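Local atomic coordinates of beta-amyloid-like protein (Caenorhabditis elegans, PDB entry 3K6B), a protein that is the worm relative of the amyloid precursor protein and, through its E2 domain, binds a sulfated sugar and so probably heparin-like glycosaminoglycans. Residues 143-148 and 164-169. Residues are numbered along the deposited sequence; the frame is centred on the assembly and turned at random.
Sequences HTLNRY and PTVIHR. With GU4 (2,3,4,6-tetra-O-sulfonato-alpha-D-glucopyranose), chain B.
V166 projects from helix 163-182 onto T144 and Y148 of helix 123-154, and has the largest area buried in this contact. Its CG2 methyl lies 3.9 Å from CB of Y148 and also borders the first ring atoms, the two side chains meeting at about a right angle. The other methyl, CG1, comes within 4.3 Å of CD2 of L145. T144 occupies the facing position, its CA 6.8 Å from that of V166. A chi1 of -54° sets T144 OG1 beside the backbone N and leaves CG2 anti to it, and CD of the extended R169 chain rests against both branches, 3.7 Å from CG2 and from OG1. The hydroxyl also hydrogen-bonds the carbonyl O of D140. The two segments run antiparallel at 166°, their axes 10.2 Å apart, as neighbouring helices in the all-helical E2 domain; R169 also touches Q96 of the long helix 55-119. No hydrogen bond joins the two segments, so contact here rests on apolar groups, aliphatic carbons and the threonine oxygen. H143 belongs to a different surface of helix 123-154, where sulfate oxygen O10 of the sulfated glucose lies at the edge of the imidazole, near its plane; NE2 probably donates to it, though the modelled separation is too short to be relied on. H15, D16 and N13 also bind this ligand. Replacing the imidazole by the methyl of an alanine would probably cost this sulfate its likely donor on helix 123-154.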
# COMPACT_ATOMS: atom_id res chain seq x y z
N HIS A 143 -0.94 4.77 -5.67
CA HIS A 143 -0.57 3.79 -4.67
C HIS A 143 0.82 4.05 -4.16
O HIS A 143 1.09 3.90 -2.98
CB HIS A 143 -0.73 2.37 -5.20
CG HIS A 143 -2.05 1.78 -4.85
ND1 HIS A 143 -2.54 0.62 -5.40
CD2 HIS A 143 -3.01 2.21 -3.98
CE1 HIS A 143 -3.74 0.36 -4.90
NE2 HIS A 143 -4.04 1.32 -4.03
N THR A 144 1.71 4.45 -5.05
CA THR A 144 3.09 4.73 -4.66
C THR A 144 3.07 5.89 -3.70
O THR A 144 3.36 5.72 -2.52
CB THR A 144 3.93 5.08 -5.89
OG1 THR A 144 3.79 4.04 -6.86
CG2 THR A 144 5.39 5.23 -5.51
N LEU A 145 2.70 7.06 -4.18
CA LEU A 145 2.63 8.21 -3.31
C LEU A 145 2.00 7.83 -1.98
O LEU A 145 2.53 8.22 -0.93
CB LEU A 145 1.81 9.31 -3.96
CG LEU A 145 2.55 10.14 -5.00
CD1 LEU A 145 1.55 11.01 -5.75
CD2 LEU A 145 3.61 10.98 -4.31
N ASN A 146 0.90 7.08 -1.99
CA ASN A 146 0.26 6.68 -0.75
C ASN A 146 1.18 5.88 0.16
O ASN A 146 1.14 6.04 1.37
CB ASN A 146 -1.04 5.92 -1.03
CG ASN A 146 -2.21 6.85 -1.35
OD1 ASN A 146 -3.24 6.42 -1.88
ND2 ASN A 146 -2.05 8.12 -1.02
N ARG A 147 2.02 5.02 -0.43
CA ARG A 147 2.94 4.23 0.38
C ARG A 147 3.91 5.17 1.08
O ARG A 147 4.25 4.98 2.24
CB ARG A 147 3.68 3.23 -0.52
CG ARG A 147 4.26 1.97 0.15
CD ARG A 147 4.67 1.00 -0.94
NE ARG A 147 5.39 -0.20 -0.50
CZ ARG A 147 6.69 -0.24 -0.18
NH1 ARG A 147 7.44 0.85 -0.22
NH2 ARG A 147 7.25 -1.41 0.14
N TYR A 148 4.35 6.21 0.36
CA TYR A 148 5.27 7.21 0.91
C TYR A 148 4.58 7.94 2.06
O TYR A 148 5.22 8.39 3.01
CB TYR A 148 5.68 8.20 -0.19
CG TYR A 148 6.63 9.29 0.28
CD1 TYR A 148 7.89 8.97 0.78
CD2 TYR A 148 6.27 10.63 0.21
CE1 TYR A 148 8.77 9.97 1.20
CE2 TYR A 148 7.13 11.64 0.63
CZ TYR A 148 8.39 11.31 1.12
OH TYR A 148 9.29 12.30 1.47
N PRO A 164 14.01 8.94 -2.78
CA PRO A 164 14.69 8.92 -4.08
C PRO A 164 13.94 7.98 -5.03
O PRO A 164 13.81 8.28 -6.21
CB PRO A 164 16.07 8.37 -3.74
CG PRO A 164 15.78 7.43 -2.65
CD PRO A 164 14.80 8.22 -1.77
N THR A 165 13.46 6.87 -4.49
CA THR A 165 12.73 5.87 -5.27
C THR A 165 11.39 6.39 -5.77
O THR A 165 11.06 6.27 -6.95
CB THR A 165 12.49 4.60 -4.44
OG1 THR A 165 13.75 4.03 -4.07
CG2 THR A 165 11.69 3.59 -5.23
N VAL A 166 10.62 6.98 -4.86
CA VAL A 166 9.31 7.51 -5.22
C VAL A 166 9.45 8.52 -6.33
O VAL A 166 8.64 8.55 -7.26
CB VAL A 166 8.63 8.23 -4.04
CG1 VAL A 166 7.41 9.00 -4.53
CG2 VAL A 166 8.21 7.23 -2.98
N ILE A 167 10.49 9.35 -6.23
CA ILE A 167 10.75 10.37 -7.22
C ILE A 167 11.11 9.73 -8.55
O ILE A 167 10.78 10.27 -9.61
CB ILE A 167 11.89 11.32 -6.77
CG1 ILE A 167 11.49 12.04 -5.47
CG2 ILE A 167 12.17 12.34 -7.87
CD1 ILE A 167 12.60 12.90 -4.88
N HIS A 168 11.77 8.58 -8.51
CA HIS A 168 12.15 7.88 -9.73
C HIS A 168 10.93 7.22 -10.38
O HIS A 168 10.82 7.17 -11.60
CB HIS A 168 13.21 6.82 -9.44
CG HIS A 168 13.68 6.09 -10.66
ND1 HIS A 168 13.20 4.85 -11.03
CD2 HIS A 168 14.56 6.45 -11.62
CE1 HIS A 168 13.76 4.48 -12.16
NE2 HIS A 168 14.60 5.43 -12.55
N ARG A 169 10.02 6.70 -9.58
CA ARG A 169 8.83 6.07 -10.15
C ARG A 169 7.92 7.10 -10.82
O ARG A 169 7.55 6.97 -11.97
CB ARG A 169 8.03 5.38 -9.07
CG ARG A 169 8.38 3.96 -8.85
CD ARG A 169 7.26 3.31 -8.07
NE ARG A 169 7.14 1.90 -8.42
CZ ARG A 169 6.97 0.94 -7.52
NH1 ARG A 169 6.91 1.25 -6.24
NH2 ARG A 169 6.90 -0.33 -7.91
O1 GU4 B . -11.37 0.63 -3.36
C1 GU4 B . -10.24 -0.07 -3.01
O5 GU4 B . -10.46 -1.47 -3.36
C5 GU4 B . -10.86 -1.60 -4.75
C6 GU4 B . -11.00 -3.11 -5.07
O6 GU4 B . -9.84 -3.98 -4.77
S6 GU4 B . -10.02 -5.50 -4.84
O22 GU4 B . -11.31 -5.92 -4.23
O23 GU4 B . -8.99 -6.11 -3.97
O21 GU4 B . -9.78 -5.86 -6.28
C4 GU4 B . -9.79 -0.99 -5.75
O4 GU4 B . -10.29 -0.95 -7.10
S4 GU4 B . -9.46 -1.69 -8.13
O25 GU4 B . -10.30 -1.66 -9.38
O26 GU4 B . -8.15 -0.95 -8.31
O24 GU4 B . -9.15 -3.12 -7.74
C3 GU4 B . -9.32 0.46 -5.33
O3 GU4 B . -8.15 0.88 -6.06
S3 GU4 B . -8.44 2.07 -6.97
O28 GU4 B . -8.47 3.32 -6.12
O29 GU4 B . -7.34 2.18 -7.97
O27 GU4 B . -9.70 1.86 -7.79
C2 GU4 B . -9.03 0.51 -3.81
O2 GU4 B . -8.77 1.86 -3.45
S2 GU4 B . -7.49 1.97 -2.66
O11 GU4 B . -7.43 3.38 -2.19
O12 GU4 B . -7.60 1.21 -1.39
O10 GU4 B . -6.41 1.63 -3.66